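Long-range contact in CRISPR system Cmr subunit Cmr1-1 (Pyrococcus furiosus, PDB 4W8Z), which caps, together with Cmr6, the type III-B Cmr ribonucleoprotein complex of a CRISPR immune system that targets invading nucleic acids: residues Phe8-Leu22 with Tyr120-Pro134. Residues are numbered along the deposited sequence; the frame is centred on the assembly and turned at random.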
loop_
_atom_site.group_PDB
_atom_site.type_symbol
_atom_site.label_atom_id
_atom_site.label_comp_id
_atom_site.label_asym_id
_atom_site.label_seq_id
_atom_site.Cartn_x
_atom_site.Cartn_y
_atom_site.Cartn_z
ATOM N N PHE A 8 12.616 25.595 -0.293
ATOM C CA PHE A 8 11.809 24.797 -1.208
ATOM C C PHE A 8 10.464 24.445 -0.587
ATOM O O PHE A 8 10.364 24.266 0.625
ATOM C CB PHE A 8 12.551 23.520 -1.600
ATOM C CG PHE A 8 13.784 23.761 -2.419
ATOM C CD1 PHE A 8 13.687 23.997 -3.780
ATOM C CD2 PHE A 8 15.040 23.741 -1.833
ATOM C CE1 PHE A 8 14.818 24.218 -4.541
ATOM C CE2 PHE A 8 16.176 23.960 -2.591
ATOM C CZ PHE A 8 16.063 24.200 -3.947
ATOM N N ILE A 9 9.428 24.346 -1.414
ATOM C CA ILE A 9 8.100 24.016 -0.906
ATOM C C ILE A 9 7.226 23.308 -1.946
ATOM O O ILE A 9 7.097 23.757 -3.084
ATOM C CB ILE A 9 7.374 25.285 -0.386
ATOM C CG1 ILE A 9 5.944 24.951 0.037
ATOM C CG2 ILE A 9 7.389 26.397 -1.432
ATOM C CD1 ILE A 9 5.241 26.085 0.745
ATOM N N GLU A 10 6.642 22.182 -1.540
ATOM C CA GLU A 10 5.775 21.382 -2.402
ATOM C C GLU A 10 4.407 21.217 -1.754
ATOM O O GLU A 10 4.312 20.854 -0.583
ATOM C CB GLU A 10 6.398 20.011 -2.667
ATOM C CG GLU A 10 7.802 20.056 -3.230
ATOM C CD GLU A 10 7.819 20.222 -4.735
ATOM O OE1 GLU A 10 7.246 19.356 -5.433
ATOM O OE2 GLU A 10 8.405 21.217 -5.221
ATOM N N GLU A 11 3.345 21.482 -2.507
ATOM C CA GLU A 11 2.003 21.435 -1.942
ATOM C C GLU A 11 1.095 20.474 -2.706
ATOM O O GLU A 11 1.123 20.425 -3.935
ATOM C CB GLU A 11 1.393 22.834 -1.923
ATOM C CG GLU A 11 2.342 23.926 -1.446
ATOM C CD GLU A 11 1.646 25.259 -1.245
ATOM O OE1 GLU A 11 0.720 25.325 -0.409
ATOM O OE2 GLU A 11 2.022 26.238 -1.924
ATOM N N PHE A 12 0.292 19.713 -1.970
ATOM C CA PHE A 12 -0.599 18.725 -2.570
ATOM C C PHE A 12 -1.971 18.696 -1.912
ATOM O O PHE A 12 -2.096 18.889 -0.704
ATOM C CB PHE A 12 0.009 17.321 -2.481
ATOM C CG PHE A 12 1.316 17.172 -3.195
ATOM C CD1 PHE A 12 1.356 16.740 -4.508
ATOM C CD2 PHE A 12 2.509 17.454 -2.549
ATOM C CE1 PHE A 12 2.558 16.598 -5.167
ATOM C CE2 PHE A 12 3.715 17.315 -3.203
ATOM C CZ PHE A 12 3.739 16.887 -4.513
ATOM N N GLU A 13 -2.999 18.445 -2.714
ATOM C CA GLU A 13 -4.290 18.036 -2.182
ATOM C C GLU A 13 -4.578 16.617 -2.645
ATOM O O GLU A 13 -4.669 16.359 -3.846
ATOM C CB GLU A 13 -5.412 18.974 -2.629
ATOM C CG GLU A 13 -5.779 20.039 -1.615
ATOM C CD GLU A 13 -7.173 20.600 -1.841
ATOM O OE1 GLU A 13 -7.347 21.836 -1.744
ATOM O OE2 GLU A 13 -8.096 19.798 -2.110
ATOM N N ILE A 14 -4.696 15.690 -1.702
ATOM C CA ILE A 14 -5.053 14.323 -2.058
ATOM C C ILE A 14 -6.484 14.024 -1.629
ATOM O O ILE A 14 -7.013 14.645 -0.711
ATOM C CB ILE A 14 -4.087 13.288 -1.440
ATOM C CG1 ILE A 14 -4.387 13.072 0.043
ATOM C CG2 ILE A 14 -2.645 13.718 -1.656
ATOM C CD1 ILE A 14 -3.524 12.005 0.694
ATOM N N GLU A 15 -7.117 13.090 -2.325
ATOM C CA GLU A 15 -8.501 12.743 -2.062
ATOM C C GLU A 15 -8.640 11.230 -1.922
ATOM O O GLU A 15 -7.981 10.469 -2.635
ATOM C CB GLU A 15 -9.402 13.272 -3.181
ATOM C CG GLU A 15 -10.860 12.867 -3.066
ATOM C CD GLU A 15 -11.706 13.387 -4.217
ATOM O OE1 GLU A 15 -11.644 14.601 -4.508
ATOM O OE2 GLU A 15 -12.429 12.576 -4.837
ATOM N N SER A 16 -9.489 10.797 -0.994
ATOM C CA SER A 16 -9.756 9.378 -0.809
ATOM C C SER A 16 -10.598 8.817 -1.954
ATOM O O SER A 16 -11.650 9.360 -2.296
ATOM C CB SER A 16 -10.461 9.133 0.527
ATOM O OG SER A 16 -9.659 9.565 1.611
ATOM N N ILE A 17 -10.123 7.730 -2.550
ATOM C CA ILE A 17 -10.894 7.005 -3.548
ATOM C C ILE A 17 -11.763 5.961 -2.855
ATOM O O ILE A 17 -12.917 5.744 -3.231
ATOM C CB ILE A 17 -9.982 6.331 -4.581
ATOM C CG1 ILE A 17 -9.328 7.388 -5.471
ATOM C CG2 ILE A 17 -10.755 5.326 -5.414
ATOM C CD1 ILE A 17 -8.176 6.858 -6.295
ATOM N N THR A 18 -11.205 5.323 -1.832
ATOM C CA THR A 18 -11.941 4.353 -1.033
ATOM C C THR A 18 -12.073 4.839 0.406
ATOM O O THR A 18 -11.372 5.766 0.818
ATOM C CB THR A 18 -11.257 2.972 -1.038
ATOM O OG1 THR A 18 -9.878 3.115 -0.668
ATOM C CG2 THR A 18 -11.345 2.333 -2.414
ATOM N N SER A 19 -12.975 4.214 1.160
ATOM C CA SER A 19 -13.205 4.561 2.560
ATOM C C SER A 19 -11.893 4.559 3.329
ATOM O O SER A 19 -11.109 3.615 3.231
ATOM C CB SER A 19 -14.191 3.585 3.202
ATOM O OG SER A 19 -15.365 3.452 2.415
ATOM N N THR A 20 -11.651 5.627 4.083
ATOM C CA THR A 20 -10.378 5.799 4.775
ATOM C C THR A 20 -10.585 5.768 6.283
ATOM O O THR A 20 -11.490 6.414 6.799
ATOM C CB THR A 20 -9.691 7.122 4.360
ATOM O OG1 THR A 20 -9.416 7.096 2.952
ATOM C CG2 THR A 20 -8.387 7.316 5.114
ATOM N N HIS A 21 -9.746 5.008 6.982
ATOM C CA HIS A 21 -9.888 4.833 8.423
ATOM C C HIS A 21 -8.604 5.158 9.186
ATOM O O HIS A 21 -7.720 4.313 9.332
ATOM C CB HIS A 21 -10.332 3.405 8.730
ATOM C CG HIS A 21 -11.682 3.069 8.182
ATOM N ND1 HIS A 21 -12.826 3.087 8.953
ATOM C CD2 HIS A 21 -12.076 2.716 6.935
ATOM C CE1 HIS A 21 -13.862 2.754 8.207
ATOM N NE2 HIS A 21 -13.435 2.525 6.977
ATOM N N LEU A 22 -8.511 6.388 9.676
ATOM C CA LEU A 22 -7.333 6.834 10.408
ATOM C C LEU A 22 -7.534 6.584 11.890
ATOM O O LEU A 22 -8.168 7.377 12.588
ATOM C CB LEU A 22 -7.061 8.311 10.131
ATOM C CG LEU A 22 -7.062 8.657 8.638
ATOM C CD1 LEU A 22 -6.751 10.122 8.395
ATOM C CD2 LEU A 22 -6.081 7.762 7.890
ATOM N N TYR A 120 -15.722 7.736 9.922
ATOM C CA TYR A 120 -14.638 7.414 9.002
ATOM C C TYR A 120 -14.520 8.527 7.971
ATOM O O TYR A 120 -15.274 9.500 8.014
ATOM C CB TYR A 120 -14.878 6.063 8.317
ATOM C CG TYR A 120 -15.969 6.066 7.260
ATOM C CD1 TYR A 120 -17.284 6.370 7.582
ATOM C CD2 TYR A 120 -15.685 5.737 5.943
ATOM C CE1 TYR A 120 -18.278 6.366 6.616
ATOM C CE2 TYR A 120 -16.671 5.723 4.978
ATOM C CZ TYR A 120 -17.962 6.040 5.315
ATOM O OH TYR A 120 -18.934 6.027 4.340
ATOM N N TYR A 121 -13.572 8.392 7.052
ATOM C CA TYR A 121 -13.453 9.333 5.946
ATOM C C TYR A 121 -13.910 8.666 4.654
ATOM O O TYR A 121 -13.202 7.823 4.100
ATOM C CB TYR A 121 -12.017 9.839 5.805
ATOM C CG TYR A 121 -11.579 10.809 6.880
ATOM C CD1 TYR A 121 -12.064 12.113 6.906
ATOM C CD2 TYR A 121 -10.668 10.430 7.859
ATOM C CE1 TYR A 121 -11.659 13.006 7.882
ATOM C CE2 TYR A 121 -10.259 11.317 8.839
ATOM C CZ TYR A 121 -10.758 12.602 8.843
ATOM O OH TYR A 121 -10.350 13.484 9.815
ATOM N N PRO A 122 -15.107 9.033 4.175
ATOM C CA PRO A 122 -15.683 8.412 2.978
ATOM C C PRO A 122 -14.994 8.890 1.705
ATOM O O PRO A 122 -14.299 9.908 1.753
ATOM C CB PRO A 122 -17.144 8.869 3.022
ATOM C CG PRO A 122 -17.088 10.178 3.718
ATOM C CD PRO A 122 -16.000 10.055 4.749
ATOM N N PRO A 123 -15.162 8.153 0.590
ATOM C CA PRO A 123 -14.621 8.581 -0.706
ATOM C C PRO A 123 -14.958 10.039 -1.005
ATOM O O PRO A 123 -16.122 10.428 -0.922
ATOM C CB PRO A 123 -15.311 7.644 -1.699
ATOM C CG PRO A 123 -15.552 6.400 -0.910
ATOM C CD PRO A 123 -15.833 6.841 0.501
ATOM N N GLY A 124 -13.946 10.834 -1.335
ATOM C CA GLY A 124 -14.146 12.250 -1.565
ATOM C C GLY A 124 -13.536 13.086 -0.455
ATOM O O GLY A 124 -13.418 14.298 -0.583
ATOM N N SER A 125 -13.158 12.441 0.643
ATOM C CA SER A 125 -12.469 13.132 1.726
ATOM C C SER A 125 -11.169 13.714 1.200
ATOM O O SER A 125 -10.437 13.038 0.480
ATOM C CB SER A 125 -12.190 12.181 2.889
ATOM O OG SER A 125 -13.394 11.712 3.485
ATOM N N ARG A 126 -10.877 14.963 1.544
ATOM C CA ARG A 126 -9.665 15.598 1.039
ATOM C C ARG A 126 -8.688 15.970 2.144
ATOM O O ARG A 126 -9.090 16.266 3.268
ATOM C CB ARG A 126 -10.019 16.833 0.214
ATOM C CG ARG A 126 -10.680 16.499 -1.105
ATOM C CD ARG A 126 -10.781 17.707 -1.999
ATOM N NE ARG A 126 -11.447 17.365 -3.250
ATOM C CZ ARG A 126 -11.641 18.214 -4.254
ATOM N NH1 ARG A 126 -11.217 19.468 -4.158
ATOM N NH2 ARG A 126 -12.258 17.805 -5.354
ATOM N N PHE A 127 -7.402 15.940 1.808
ATOM C CA PHE A 127 -6.325 16.238 2.749
ATOM C C PHE A 127 -5.293 17.131 2.075
ATOM O O PHE A 127 -4.956 16.925 0.909
ATOM C CB PHE A 127 -5.657 14.952 3.252
ATOM C CG PHE A 127 -6.610 13.980 3.899
ATOM C CD1 PHE A 127 -7.381 13.126 3.124
ATOM C CD2 PHE A 127 -6.736 13.919 5.279
ATOM C CE1 PHE A 127 -8.266 12.239 3.709
ATOM C CE2 PHE A 127 -7.614 13.026 5.873
ATOM C CZ PHE A 127 -8.379 12.187 5.084
ATOM N N ARG A 128 -4.801 18.127 2.803
ATOM C CA ARG A 128 -3.709 18.952 2.307
ATOM C C ARG A 128 -2.380 18.433 2.827
ATOM O O ARG A 128 -2.218 18.214 4.027
ATOM C CB ARG A 128 -3.892 20.410 2.716
ATOM C CG ARG A 128 -2.666 21.264 2.454
ATOM C CD ARG A 128 -3.058 22.636 1.944
ATOM N NE ARG A 128 -4.161 22.548 0.991
ATOM C CZ ARG A 128 -4.593 23.561 0.249
ATOM N NH1 ARG A 128 -4.005 24.745 0.336
ATOM N NH2 ARG A 128 -5.609 23.385 -0.584
ATOM N N VAL A 129 -1.430 18.225 1.923
ATOM C CA VAL A 129 -0.094 17.802 2.314
ATOM C C VAL A 129 0.934 18.812 1.824
ATOM O O VAL A 129 1.016 19.095 0.629
ATOM C CB VAL A 129 0.252 16.406 1.762
ATOM C CG1 VAL A 129 1.669 16.030 2.144
ATOM C CG2 VAL A 129 -0.735 15.369 2.278
ATOM N N VAL A 130 1.711 19.363 2.751
ATOM C CA VAL A 130 2.706 20.372 2.413
ATOM C C VAL A 130 4.086 19.926 2.873
ATOM O O VAL A 130 4.258 19.498 4.017
ATOM C CB VAL A 130 2.370 21.738 3.049
ATOM C CG1 VAL A 130 3.476 22.744 2.772
ATOM C CG2 VAL A 130 1.032 22.253 2.536
ATOM N N LEU A 131 5.063 20.022 1.976
ATOM C CA LEU A 131 6.429 19.600 2.269
ATOM C C LEU A 131 7.387 20.776 2.160
ATOM O O LEU A 131 7.367 21.506 1.170
ATOM C CB LEU A 131 6.867 18.484 1.318
ATOM C CG LEU A 131 5.874 17.342 1.087
ATOM C CD1 LEU A 131 6.383 16.385 0.014
ATOM C CD2 LEU A 131 5.606 16.605 2.389
ATOM N N GLU A 132 8.225 20.955 3.178
ATOM C CA GLU A 132 9.186 22.058 3.207
ATOM C C GLU A 132 10.580 21.586 3.604
ATOM O O GLU A 132 10.736 20.810 4.548
ATOM C CB GLU A 132 8.728 23.152 4.178
ATOM C CG GLU A 132 7.410 23.812 3.819
ATOM C CD GLU A 132 6.998 24.863 4.830
ATOM O OE1 GLU A 132 7.231 26.064 4.573
ATOM O OE2 GLU A 132 6.440 24.489 5.883
ATOM N N SER A 133 11.593 22.069 2.890
ATOM C CA SER A 133 12.977 21.733 3.204
ATOM C C SER A 133 13.938 22.770 2.635
ATOM O O SER A 133 13.674 23.356 1.585
ATOM C CB SER A 133 13.325 20.342 2.665
ATOM O OG SER A 133 14.663 19.991 2.970
ATOM N N PRO A 134 15.055 23.013 3.339
ATOM C CA PRO A 134 16.118 23.857 2.782
ATOM C C PRO A 134 16.892 23.144 1.670
ATOM O O PRO A 134 17.486 23.800 0.815
ATOM C CB PRO A 134 17.020 24.127 3.989
ATOM C CG PRO A 134 16.781 22.972 4.904
ATOM C CD PRO A 134 15.332 22.623 4.733
#
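Glu13 reaches across to two arginines of the neighbouring strand, with a different carboxylate oxygen for each. OE1 of Glu13 accepts from NH2 of Arg128 at 2.6 Å through its anti lone pair and lies in the guanidinium plane. Arg128 achieves this by bending at chi2 and chi3, which turns its guanidinium back toward strand 8-16. OE2 of Glu13 lies 3.4 Å from CD of Arg126 and makes a long salt bridge with its NH1. The extended chain of Arg126 also passes Glu15, and here carboxylate and guanidinium planes are only 16° apart: NE of Arg126 meets OE1 of Glu15 at 3.0 Å on the anti side, tilted from both planes. Alternating acids and bases thus form a salt-bridge network on one face of the sheet, where the opposite charges would partly balance each other.

Strands 8-16 and 126-133 pair antiparallel at the centre of the four-stranded sheet of the RAMP-family domain, a ferredoxin-like arrangement, with 79-84 and 166-172 outside them. On the other face, Phe12, Ile14, Val129 and Leu131 are buried, and helix 136-152 covers Phe12. CG1 of Ile14, placed between its backbone N and carbonyl carbon (chi1 77°), lies against CB of Phe127 at 3.9 Å. The Phe127 ring receives OG of Ser16 at the edge, while its CZ sits over the centre of one face of the Tyr121 ring. CD1 of Leu22 touches both aromatics, 3.7 Å from CE2 of Tyr121.

Beyond the strands, a type II turn from Pro122 to Ser125 brings Gly124 N to Ser16 O, and a single antiparallel bridge joins Thr20 to Tyr121. The His21 and Tyr120 rings are nearly parallel, planes at 19°, but offset so that little of one lies over the other; CE1 of His21 meets CB of Tyr120 at 3.5 Å.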